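Local coordinates for 6b protein (Agrobacterium vitis, PDB 3AQ2) that disturbs plant cell proliferation, probably as a bacterial toxin with an ADP-ribosylation fold that interferes with the miRNA machinery of the host, at residues R64-Y69 / T93-M98; P85-A90 / Q114-G119; D104-N109 / H126-N131; A136-Q141 / P196-G201. All coordinates share one frame; numbering follows the deposited sequence.

Contact 1. Residues R64-Y69 / T93-M98; sequences RLTYVY and TVATAM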
loop_
_atom_site.group_PDB
_atom_site.type_symbol
_atom_site.label_atom_id
_atom_site.label_comp_id
_atom_site.label_asym_id
_atom_site.label_seq_id
_atom_site.Cartn_x
_atom_site.Cartn_y
_atom_site.Cartn_z
ATOM N N ARG A 64 -8.192 -6.487 5.947
ATOM C CA ARG A 64 -7.865 -6.949 4.608
ATOM C C ARG A 64 -6.702 -6.138 4.054
ATOM O O ARG A 64 -6.428 -5.024 4.512
ATOM C CB ARG A 64 -9.083 -6.829 3.690
ATOM C CG ARG A 64 -10.248 -7.684 4.140
ATOM C CD ARG A 64 -11.466 -7.493 3.255
ATOM N NE ARG A 64 -11.955 -6.117 3.296
ATOM C CZ ARG A 64 -13.065 -5.697 2.695
ATOM N NH1 ARG A 64 -13.823 -6.548 2.010
ATOM N NH2 ARG A 64 -13.419 -4.426 2.791
ATOM N N LEU A 65 -6.033 -6.703 3.057
ATOM C CA LEU A 65 -5.013 -5.977 2.321
ATOM C C LEU A 65 -5.604 -4.776 1.594
ATOM O O LEU A 65 -6.760 -4.808 1.132
ATOM C CB LEU A 65 -4.353 -6.896 1.292
ATOM C CG LEU A 65 -3.590 -8.113 1.816
ATOM C CD1 LEU A 65 -3.149 -8.975 0.644
ATOM C CD2 LEU A 65 -2.377 -7.692 2.661
ATOM N N THR A 66 -4.806 -3.723 1.494
ATOM C CA THR A 66 -5.086 -2.628 0.553
ATOM C C THR A 66 -3.887 -2.461 -0.376
ATOM O O THR A 66 -2.818 -3.054 -0.143
ATOM C CB THR A 66 -5.461 -1.306 1.258
ATOM O OG1 THR A 66 -4.441 -0.951 2.201
ATOM C CG2 THR A 66 -6.813 -1.456 1.991
ATOM N N TYR A 67 -4.060 -1.651 -1.412
ATOM C CA TYR A 67 -3.119 -1.628 -2.536
ATOM C C TYR A 67 -2.589 -0.236 -2.806
ATOM O O TYR A 67 -3.353 0.736 -2.827
ATOM C CB TYR A 67 -3.784 -2.236 -3.789
ATOM C CG TYR A 67 -4.280 -3.637 -3.490
ATOM C CD1 TYR A 67 -5.587 -3.869 -3.062
ATOM C CD2 TYR A 67 -3.414 -4.723 -3.583
ATOM C CE1 TYR A 67 -6.016 -5.165 -2.747
ATOM C CE2 TYR A 67 -3.834 -6.011 -3.273
ATOM C CZ TYR A 67 -5.126 -6.224 -2.854
ATOM O OH TYR A 67 -5.545 -7.508 -2.561
ATOM N N VAL A 68 -1.274 -0.148 -2.987
ATOM C CA VAL A 68 -0.637 1.096 -3.422
ATOM C C VAL A 68 -0.095 0.812 -4.821
ATOM O O VAL A 68 0.793 -0.014 -4.999
ATOM C CB VAL A 68 0.485 1.578 -2.463
ATOM C CG1 VAL A 68 1.184 2.800 -3.033
ATOM C CG2 VAL A 68 -0.102 1.893 -1.081
ATOM N N TYR A 69 -0.676 1.483 -5.813
ATOM C CA TYR A 69 -0.324 1.242 -7.207
ATOM C C TYR A 69 0.960 1.971 -7.604
ATOM O O TYR A 69 1.191 3.120 -7.202
ATOM C CB TYR A 69 -1.517 1.582 -8.110
ATOM C CG TYR A 69 -2.631 0.587 -7.886
ATOM C CD1 TYR A 69 -3.677 0.851 -6.988
ATOM C CD2 TYR A 69 -2.588 -0.665 -8.505
ATOM C CE1 TYR A 69 -4.680 -0.097 -6.760
ATOM C CE2 TYR A 69 -3.588 -1.618 -8.282
ATOM C CZ TYR A 69 -4.623 -1.333 -7.417
ATOM O OH TYR A 69 -5.582 -2.303 -7.209
ATOM N N THR A 93 0.555 9.041 1.168
ATOM C CA THR A 93 0.428 7.772 0.459
ATOM C C THR A 93 -1.032 7.336 0.468
ATOM O O THR A 93 -1.615 7.097 1.537
ATOM C CB THR A 93 1.289 6.659 1.089
ATOM O OG1 THR A 93 2.660 7.086 1.141
ATOM C CG2 THR A 93 1.171 5.363 0.258
ATOM N N VAL A 94 -1.603 7.240 -0.730
ATOM C CA VAL A 94 -2.988 6.844 -0.907
ATOM C C VAL A 94 -3.046 5.365 -1.294
ATOM O O VAL A 94 -2.382 4.921 -2.253
ATOM C CB VAL A 94 -3.695 7.721 -1.980
ATOM C CG1 VAL A 94 -5.094 7.213 -2.281
ATOM C CG2 VAL A 94 -3.736 9.187 -1.546
ATOM N N ALA A 95 -3.830 4.608 -0.528
ATOM C CA ALA A 95 -4.056 3.190 -0.789
ATOM C C ALA A 95 -5.543 2.944 -0.997
ATOM O O ALA A 95 -6.369 3.719 -0.538
ATOM C CB ALA A 95 -3.518 2.344 0.365
ATOM N N THR A 96 -5.882 1.871 -1.700
ATOM C CA THR A 96 -7.290 1.537 -1.900
ATOM C C THR A 96 -7.570 0.062 -1.675
ATOM O O THR A 96 -6.694 -0.777 -1.886
ATOM C CB THR A 96 -7.783 1.963 -3.320
ATOM O OG1 THR A 96 -9.190 1.668 -3.452
ATOM C CG2 THR A 96 -6.979 1.264 -4.449
ATOM N N ALA A 97 -8.801 -0.233 -1.265
ATOM C CA ALA A 97 -9.290 -1.596 -1.183
ATOM C C ALA A 97 -9.579 -2.188 -2.578
ATOM O O ALA A 97 -9.735 -3.410 -2.697
ATOM C CB ALA A 97 -10.543 -1.667 -0.285
ATOM N N MET A 98 -9.659 -1.348 -3.615
ATOM C CA MET A 98 -9.917 -1.854 -4.983
ATOM C C MET A 98 -8.742 -2.728 -5.379
ATOM O O MET A 98 -7.621 -2.225 -5.450
ATOM C CB MET A 98 -10.013 -0.717 -5.991
ATOM C CG MET A 98 -11.226 0.153 -5.845
ATOM S SD MET A 98 -11.279 1.212 -7.306
ATOM C CE MET A 98 -12.913 1.921 -7.131
HETATM O O HOH W 1 -2.541 3.615 -4.853
#

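Contact 2. Residues P85-A90 / Q114-G119; sequences PSNSPA and QSCGQG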
loop_
_atom_site.group_PDB
_atom_site.type_symbol
_atom_site.label_atom_id
_atom_site.label_comp_id
_atom_site.label_asym_id
_atom_site.label_seq_id
_atom_site.Cartn_x
_atom_site.Cartn_y
_atom_site.Cartn_z
ATOM N N PRO A 85 6.280 4.328 -1.049
ATOM C CA PRO A 85 6.431 5.664 -1.638
ATOM C C PRO A 85 5.256 6.581 -1.321
ATOM O O PRO A 85 4.140 6.110 -1.080
ATOM C CB PRO A 85 6.420 5.379 -3.141
ATOM C CG PRO A 85 5.499 4.210 -3.286
ATOM C CD PRO A 85 5.650 3.380 -1.993
ATOM N N SER A 86 5.506 7.887 -1.328
ATOM C CA SER A 86 4.401 8.829 -1.433
ATOM C C SER A 86 3.884 8.784 -2.874
ATOM O O SER A 86 4.636 8.473 -3.817
ATOM C CB SER A 86 4.849 10.251 -1.088
ATOM O OG SER A 86 5.856 10.665 -1.998
ATOM N N ASN A 87 2.595 9.066 -3.037
ATOM C CA ASN A 87 2.000 9.207 -4.368
ATOM C C ASN A 87 1.127 10.459 -4.457
ATOM O O ASN A 87 0.260 10.576 -5.325
ATOM C CB ASN A 87 1.216 7.948 -4.770
ATOM C CG ASN A 87 0.178 7.556 -3.749
ATOM O OD1 ASN A 87 -0.133 8.330 -2.833
ATOM N ND2 ASN A 87 -0.381 6.346 -3.903
ATOM N N SER A 88 1.368 11.390 -3.536
ATOM C CA SER A 88 0.637 12.639 -3.462
ATOM C C SER A 88 1.546 13.635 -2.733
ATOM O O SER A 88 2.462 13.214 -2.019
ATOM C CB SER A 88 -0.668 12.398 -2.688
ATOM O OG SER A 88 -1.701 13.256 -3.139
ATOM N N PRO A 89 1.323 14.953 -2.911
ATOM C CA PRO A 89 2.178 15.915 -2.198
ATOM C C PRO A 89 1.987 15.890 -0.669
ATOM O O PRO A 89 1.118 15.171 -0.164
ATOM C CB PRO A 89 1.767 17.270 -2.801
ATOM C CG PRO A 89 0.404 17.078 -3.307
ATOM C CD PRO A 89 0.347 15.632 -3.784
ATOM N N ALA A 90 2.803 16.658 0.054
ATOM C CA ALA A 90 2.768 16.652 1.527
ATOM C C ALA A 90 2.956 15.232 2.098
ATOM O O ALA A 90 2.325 14.848 3.104
ATOM C CB ALA A 90 1.488 17.310 2.049
ATOM N N GLN A 114 -7.552 11.522 -10.128
ATOM C CA GLN A 114 -8.531 12.349 -9.433
ATOM C C GLN A 114 -8.322 12.308 -7.912
ATOM O O GLN A 114 -8.701 13.249 -7.210
ATOM C CB GLN A 114 -9.959 11.933 -9.812
ATOM C CG GLN A 114 -11.038 13.043 -9.632
ATOM C CD GLN A 114 -10.739 14.352 -10.382
ATOM O OE1 GLN A 114 -9.904 14.398 -11.294
ATOM N NE2 GLN A 114 -11.427 15.428 -9.986
ATOM N N SER A 115 -7.692 11.234 -7.430
ATOM C CA SER A 115 -7.523 10.971 -5.999
ATOM C C SER A 115 -6.234 11.530 -5.399
ATOM O O SER A 115 -6.160 11.769 -4.190
ATOM C CB SER A 115 -7.563 9.462 -5.732
ATOM O OG SER A 115 -8.805 8.887 -6.100
ATOM N N CYS A 116 -5.227 11.720 -6.247
ATOM C CA CYS A 116 -3.872 12.029 -5.796
ATOM C C CYS A 116 -3.310 13.199 -6.564
ATOM O O CYS A 116 -3.443 13.239 -7.773
ATOM C CB CYS A 116 -2.975 10.824 -6.075
ATOM S SG CYS A 116 -3.489 9.302 -5.282
ATOM N N GLY A 117 -2.635 14.115 -5.876
ATOM C CA GLY A 117 -1.984 15.247 -6.538
ATOM C C GLY A 117 -0.596 14.918 -7.064
ATOM O O GLY A 117 -0.170 13.746 -7.080
ATOM N N GLN A 118 0.104 15.958 -7.507
ATOM C CA GLN A 118 1.449 15.790 -8.045
ATOM C C GLN A 118 2.468 16.274 -7.027
ATOM O O GLN A 118 2.172 17.150 -6.200
ATOM C CB GLN A 118 1.598 16.569 -9.357
ATOM C CG GLN A 118 0.538 16.226 -10.403
ATOM C CD GLN A 118 0.986 16.567 -11.823
ATOM O OE1 GLN A 118 2.152 16.423 -12.160
ATOM N NE2 GLN A 118 0.051 16.990 -12.654
ATOM N N GLY A 119 3.676 15.717 -7.102
ATOM C CA GLY A 119 4.768 16.123 -6.220
ATOM C C GLY A 119 5.363 14.987 -5.410
ATOM O O GLY A 119 6.455 15.125 -4.856
HETATM O O HOH W 2 -0.150 10.985 -8.123
#

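Contact 3. Residues D104-N109 / H126-N131; sequences DPQEMN and HGPSTN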
loop_
_atom_site.group_PDB
_atom_site.type_symbol
_atom_site.label_atom_id
_atom_site.label_comp_id
_atom_site.label_asym_id
_atom_site.label_seq_id
_atom_site.Cartn_x
_atom_site.Cartn_y
_atom_site.Cartn_z
ATOM N N ASP A 104 -9.425 -2.129 -15.330
ATOM C CA ASP A 104 -8.251 -2.115 -16.208
ATOM C C ASP A 104 -7.294 -1.039 -15.670
ATOM O O ASP A 104 -7.755 -0.036 -15.101
ATOM C CB ASP A 104 -8.679 -1.793 -17.645
ATOM C CG ASP A 104 -7.517 -1.821 -18.634
ATOM O OD1 ASP A 104 -6.784 -0.809 -18.760
ATOM O OD2 ASP A 104 -7.344 -2.853 -19.318
ATOM N N PRO A 105 -5.970 -1.241 -15.820
ATOM C CA PRO A 105 -5.012 -0.221 -15.368
ATOM C C PRO A 105 -5.260 1.177 -15.954
ATOM O O PRO A 105 -4.972 2.175 -15.290
ATOM C CB PRO A 105 -3.659 -0.788 -15.815
ATOM C CG PRO A 105 -3.876 -2.271 -15.767
ATOM C CD PRO A 105 -5.275 -2.454 -16.300
ATOM N N GLN A 106 -5.811 1.263 -17.166
ATOM C CA GLN A 106 -6.122 2.589 -17.723
ATOM C C GLN A 106 -7.238 3.290 -16.935
ATOM O O GLN A 106 -7.149 4.496 -16.663
ATOM C CB GLN A 106 -6.461 2.489 -19.206
ATOM C CG GLN A 106 -5.294 1.947 -20.043
ATOM C CD GLN A 106 -5.522 2.097 -21.537
ATOM O OE1 GLN A 106 -6.652 1.979 -22.019
ATOM N NE2 GLN A 106 -4.448 2.375 -22.280
ATOM N N GLU A 107 -8.270 2.523 -16.569
ATOM C CA GLU A 107 -9.390 3.037 -15.779
ATOM C C GLU A 107 -8.919 3.403 -14.386
ATOM O O GLU A 107 -9.236 4.481 -13.872
ATOM C CB GLU A 107 -10.502 1.994 -15.685
ATOM C CG GLU A 107 -11.115 1.670 -17.038
ATOM C CD GLU A 107 -12.005 0.446 -16.999
ATOM O OE1 GLU A 107 -11.723 -0.494 -16.219
ATOM O OE2 GLU A 107 -12.975 0.416 -17.780
ATOM N N MET A 108 -8.133 2.513 -13.777
ATOM C CA MET A 108 -7.592 2.793 -12.444
ATOM C C MET A 108 -6.756 4.073 -12.454
ATOM O O MET A 108 -6.832 4.871 -11.523
ATOM C CB MET A 108 -6.759 1.619 -11.943
ATOM C CG MET A 108 -6.107 1.838 -10.565
ATOM S SD MET A 108 -7.271 2.278 -9.252
ATOM C CE MET A 108 -8.196 0.775 -9.303
ATOM N N ASN A 109 -5.986 4.285 -13.518
ATOM C CA ASN A 109 -5.174 5.489 -13.585
ATOM C C ASN A 109 -6.035 6.752 -13.568
ATOM O O ASN A 109 -5.673 7.735 -12.926
ATOM C CB ASN A 109 -4.278 5.499 -14.814
ATOM C CG ASN A 109 -3.319 6.667 -14.798
ATOM O OD1 ASN A 109 -2.365 6.709 -13.999
ATOM N ND2 ASN A 109 -3.580 7.634 -15.645
ATOM N N HIS A 126 1.313 11.123 -15.006
ATOM C CA HIS A 126 2.047 10.718 -16.207
ATOM C C HIS A 126 1.387 9.608 -17.013
ATOM O O HIS A 126 1.813 9.335 -18.144
ATOM C CB HIS A 126 3.463 10.318 -15.851
ATOM C CG HIS A 126 4.290 11.469 -15.386
ATOM N ND1 HIS A 126 4.655 12.503 -16.223
ATOM C CD2 HIS A 126 4.776 11.776 -14.165
ATOM C CE1 HIS A 126 5.360 13.385 -15.537
ATOM N NE2 HIS A 126 5.453 12.963 -14.289
ATOM N N GLY A 127 0.372 8.964 -16.447
ATOM C CA GLY A 127 -0.411 7.991 -17.200
ATOM C C GLY A 127 -0.298 6.589 -16.623
ATOM O O GLY A 127 0.416 6.374 -15.641
ATOM N N PRO A 128 -0.983 5.617 -17.249
ATOM C CA PRO A 128 -1.164 4.273 -16.689
ATOM C C PRO A 128 0.094 3.457 -16.424
ATOM O O PRO A 128 0.019 2.499 -15.666
ATOM C CB PRO A 128 -2.052 3.561 -17.726
ATOM C CG PRO A 128 -2.691 4.669 -18.508
ATOM C CD PRO A 128 -1.659 5.763 -18.548
ATOM N N SER A 129 1.233 3.808 -17.031
ATOM C CA SER A 129 2.471 3.084 -16.708
ATOM C C SER A 129 2.803 3.231 -15.211
ATOM O O SER A 129 3.457 2.365 -14.609
ATOM C CB SER A 129 3.642 3.567 -17.566
ATOM O OG SER A 129 4.016 4.886 -17.206
ATOM N N THR A 130 2.310 4.308 -14.601
ATOM C CA THR A 130 2.596 4.582 -13.192
ATOM C C THR A 130 1.814 3.699 -12.205
ATOM O O THR A 130 2.067 3.734 -10.998
ATOM C CB THR A 130 2.311 6.051 -12.845
ATOM O OG1 THR A 130 0.915 6.308 -13.014
ATOM C CG2 THR A 130 3.123 6.988 -13.744
ATOM N N ASN A 131 0.856 2.923 -12.717
ATOM C CA ASN A 131 0.067 2.018 -11.875
ATOM C C ASN A 131 -0.078 0.599 -12.445
ATOM O O ASN A 131 -1.027 -0.105 -12.102
ATOM C CB ASN A 131 -1.303 2.620 -11.515
ATOM C CG ASN A 131 -2.161 2.927 -12.740
ATOM O OD1 ASN A 131 -2.036 3.993 -13.315
ATOM N ND2 ASN A 131 -3.056 2.005 -13.109
#

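Contact 4. Residues A136-Q141 / P196-G201; sequences AILMSQ and PIVALG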
loop_
_atom_site.group_PDB
_atom_site.type_symbol
_atom_site.label_atom_id
_atom_site.label_comp_id
_atom_site.label_asym_id
_atom_site.label_seq_id
_atom_site.Cartn_x
_atom_site.Cartn_y
_atom_site.Cartn_z
ATOM N N ALA A 136 1.002 -4.614 -2.075
ATOM C CA ALA A 136 -0.089 -4.980 -1.176
ATOM C C ALA A 136 0.375 -4.775 0.261
ATOM O O ALA A 136 1.434 -5.278 0.665
ATOM C CB ALA A 136 -0.517 -6.424 -1.432
ATOM N N ILE A 137 -0.418 -4.027 1.031
ATOM C CA ILE A 137 -0.037 -3.670 2.389
ATOM C C ILE A 137 -1.159 -3.888 3.384
ATOM O O ILE A 137 -2.336 -3.976 3.005
ATOM C CB ILE A 137 0.393 -2.176 2.498
ATOM C CG1 ILE A 137 -0.770 -1.236 2.107
ATOM C CG2 ILE A 137 1.698 -1.914 1.703
ATOM C CD1 ILE A 137 -0.531 0.218 2.555
ATOM N N LEU A 138 -0.773 -4.001 4.650
ATOM C CA LEU A 138 -1.691 -3.799 5.757
ATOM C C LEU A 138 -1.413 -2.395 6.282
ATOM O O LEU A 138 -0.252 -2.004 6.479
ATOM C CB LEU A 138 -1.471 -4.858 6.834
ATOM C CG LEU A 138 -1.964 -6.230 6.366
ATOM C CD1 LEU A 138 -1.334 -7.331 7.193
ATOM C CD2 LEU A 138 -3.494 -6.326 6.417
ATOM N N MET A 139 -2.477 -1.613 6.447
ATOM C CA MET A 139 -2.330 -0.200 6.795
ATOM C C MET A 139 -2.106 0.014 8.292
ATOM O O MET A 139 -2.650 -0.713 9.137
ATOM C CB MET A 139 -3.573 0.576 6.362
ATOM C CG MET A 139 -3.679 0.691 4.853
ATOM S SD MET A 139 -5.203 1.506 4.343
ATOM C CE MET A 139 -6.410 0.410 5.085
ATOM N N SER A 140 -1.285 1.018 8.593
ATOM C CA SER A 140 -1.052 1.458 9.960
ATOM C C SER A 140 -2.200 2.344 10.455
ATOM O O SER A 140 -3.116 2.674 9.697
ATOM C CB SER A 140 0.246 2.252 10.020
ATOM O OG SER A 140 0.040 3.520 9.427
ATOM N N GLN A 141 -2.131 2.759 11.714
ATOM C CA GLN A 141 -3.189 3.596 12.274
ATOM C C GLN A 141 -3.155 5.009 11.675
ATOM O O GLN A 141 -4.096 5.783 11.858
ATOM C CB GLN A 141 -3.142 3.624 13.807
ATOM C CG GLN A 141 -2.246 4.712 14.419
ATOM C CD GLN A 141 -0.750 4.366 14.446
ATOM O OE1 GLN A 141 -0.241 3.602 13.623
ATOM N NE2 GLN A 141 -0.043 4.964 15.395
ATOM N N PRO A 196 6.473 -2.067 6.069
ATOM C CA PRO A 196 6.400 -3.475 5.666
ATOM C C PRO A 196 5.498 -3.673 4.459
ATOM O O PRO A 196 4.397 -3.126 4.408
ATOM C CB PRO A 196 5.782 -4.171 6.889
ATOM C CG PRO A 196 5.954 -3.185 8.030
ATOM C CD PRO A 196 5.805 -1.853 7.366
ATOM N N ILE A 197 5.985 -4.450 3.501
ATOM C CA ILE A 197 5.218 -4.789 2.311
ATOM C C ILE A 197 4.844 -6.261 2.401
ATOM O O ILE A 197 5.712 -7.104 2.619
ATOM C CB ILE A 197 6.047 -4.510 1.021
ATOM C CG1 ILE A 197 6.567 -3.054 0.996
ATOM C CG2 ILE A 197 5.217 -4.839 -0.240
ATOM C CD1 ILE A 197 5.475 -1.968 1.098
ATOM N N VAL A 198 3.554 -6.570 2.264
ATOM C CA VAL A 198 3.112 -7.961 2.312
ATOM C C VAL A 198 3.495 -8.681 1.014
ATOM O O VAL A 198 4.109 -9.756 1.041
ATOM C CB VAL A 198 1.599 -8.075 2.565
ATOM C CG1 VAL A 198 1.165 -9.552 2.554
ATOM C CG2 VAL A 198 1.243 -7.402 3.893
ATOM N N ALA A 199 3.139 -8.069 -0.108
ATOM C CA ALA A 199 3.382 -8.662 -1.418
ATOM C C ALA A 199 3.521 -7.577 -2.478
ATOM O O ALA A 199 3.110 -6.432 -2.267
ATOM C CB ALA A 199 2.239 -9.610 -1.787
ATOM N N LEU A 200 4.096 -7.943 -3.621
ATOM C CA LEU A 200 4.072 -7.070 -4.800
ATOM C C LEU A 200 3.616 -7.893 -6.002
ATOM O O LEU A 200 3.728 -9.123 -6.005
ATOM C CB LEU A 200 5.437 -6.415 -5.066
ATOM C CG LEU A 200 6.612 -7.283 -5.549
ATOM C CD1 LEU A 200 7.560 -6.467 -6.425
ATOM C CD2 LEU A 200 7.389 -7.901 -4.370
ATOM N N GLY A 201 3.074 -7.220 -7.011
ATOM C CA GLY A 201 2.604 -7.954 -8.178
ATOM C C GLY A 201 2.330 -7.032 -9.337
ATOM O O GLY A 201 2.612 -5.829 -9.274
HETATM O O HOH W 3 1.943 -3.760 5.439
#

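Contact 1. Residues R64-Y69 / T93-M98
Y67 and T96 form a single antiparallel hydrogen-bonded bridge where strand 66-70 of the four-stranded mixed sheet meets strand 93-96 of the three-stranded antiparallel sheet. The short strand axes run 129° apart, and pairing is confined to this one site: Y67 N donates to T96 O at 2.8 Å and T96 N returns a bond to Y67 O at 3.0 Å. A95 CA makes a CA-H...O contact with Y67 O. Beyond the bridge, water 1 accepts from Y69 N and donates to V94 O. The Y69 ring carries a second polar link, its OH donating to M98 O at 2.7 Å. T96 CG2 touches Y69 CE1 at 3.5 Å, at the ring edge and in plane. With T96 OG1 anti to the backbone N (chi1 -178°), it accepts from M98 N at 3.1 Å, an ST turn, and also bonds to G157 O. V68 CG2 packs on A95 CB at 3.7 Å, and the V68 side chain crosses that of T93 at about a right angle. This buried junction lies between strand 133-137, which pairs with T66 and V68, and strand 154-161, which pairs with T93, A95 and A97, while helix 20-38 packs against Y67.

Contact 2. Residues P85-A90 / Q114-G119
S88 turns its hydroxyl toward the backbone of G117, and G117 N donates to S88 OG at 3.0 Å with an N-H...O angle of 152°. S88 OG also lies 3.6 Å from C116 CA, which places the hydroxyl against the bend where the chain has just left helix 105-115. It has a second partner in Y165 OH, so this buried oxygen is gripped by a backbone amide and a tyrosine. C116 CB is directed toward the loop and comes within 3.3 Å of N87 O. C116 SG, anti to its own carbonyl carbon (chi1 -59°), lies 4.0 Å from N87 O. The N87 amide is engaged in other bonds, OD1 with V94 N and ND2 with Y124 OH, which fix its rotation and tie the loop to strand 93-96.

N87 and S88 form a classic beta bulge against the chain just before strand 93-96, within the connection that leads there from strand 83-85. Past it P89 faces the carbonyl of Q118, whose O lies equally far, 3.4 Å, from CB, CG and CD of the proline ring. P89 CD also touches G117 C at 3.5 Å, a close approach to a residue with no side chain. G119 follows with a positive phi of 123°, at which a side chain would press on the preceding carbonyl oxygen. Q118 CB points away from the loop, and Q118 OE1 bonds to N123 ND2. Water 2 lies between two carbonyls, 2.9 Å from N87 O and 3.0 Å from G117 O.

Contact 3. Residues D104-N109 / H126-N131
N131 holds CG between its backbone N and carbonyl carbon (chi1 60°), and N109 holds CG anti to its backbone N (chi1 -173°); these two torsions bring both CG atoms to the interface, N131 just past the 3-10 segment 128-130 and N109 on helix 105-115. The side chains cross at about a right angle, yet the amide planes are nearly coplanar. N131 OD1 comes within 3.1 Å of N109 CB and 3.3 Å of N109 CG. The other branch of N131 makes a well-defined hydrogen bond: ND2 donates to P105 O at 2.9 Å, nearly straight (169°), with the acceptor in the amide plane. P105 O also receives N109 N of its own helix, so one first-turn carbonyl serves both the helix and the loop. Alongside, P128 packs on the same turn, its CB 4.0 Å from P105 O and its CG 4.1 Å from Q106 CG. The loop has its own brace: T130 OG1 donates to G127 O at 2.7 Å, while T130 N reaches that oxygen from the opposite face of the carbonyl plane. The helix start that receives the loop is a capping box. D104, the N-cap, accepts Q106 N on OD1 at 2.8 Å, and E107 OE1 accepts D104 N at 3.0 Å.

Contact 4. Residues A136-Q141 / P196-G201
A136 and A199 form an antiparallel hydrogen-bonded pair, and the touching parts of the two chains run 139° apart, well short of strictly antiparallel. The pairing is a classic beta bulge, in which V198 and A199 both face A136, at the junction of strands 133-137 and 199-202 in the mixed sheet of this ADP-ribosylation fold. A136 N donates to A199 O at 2.8 Å. A136 O is approached by two amides: V198 N donates to it at 3.0 Å, nearly in line with the carbonyl (165°), whereas the bond from A199 N is weak at 3.4 Å.

A136 CB and A199 CB project to the same face and meet at 4.2 Å. Helix 20-38 packs beside them, L27 touching A136, A30 touching V198, and F34 reaching both V198 and L138. L138 extends CD1 to V198 CG2 at 4.2 Å, the two side chains crossing at a slant. I137 meets I197 instead, CG2 to CD1 at 3.8 Å. I137 CG2 is anti to the carbonyl carbon because chi1 (61°) places CG1 between the backbone N and that carbon. I137 also packs on T66 and V68 of strand 66-70, the next strand of the sheet.

Past I137 the two chains separate and direct backbone pairing gives way to a bridging water. Water 3 spans the gap, accepting from L138 N at 2.8 Å and donating to P196 O at 2.7 Å.

How the contacts relate
From the N terminus, contact 1 opens at 64-69 and returns at 93-98, closing a loop that contains helix 72-81 and joining the mixed sheet to the three-stranded one. Contact 2 opens within that loop, at 85-90, and closes beyond it at 114-119, so the two cross; they touch where P85 O probably bonds to T93 OG1. Contact 3, from 104-109 to 126-131, crosses contact 2 through their shared helix 105-115 without touching it. It follows contact 1 in series, touching it where M108 meets M98 and N131 meets Y69. Contact 4 then closes the longest loop, from 136-141 to 196-201, joining strands within the mixed sheet; T66 O to I137 N links it to contact 1.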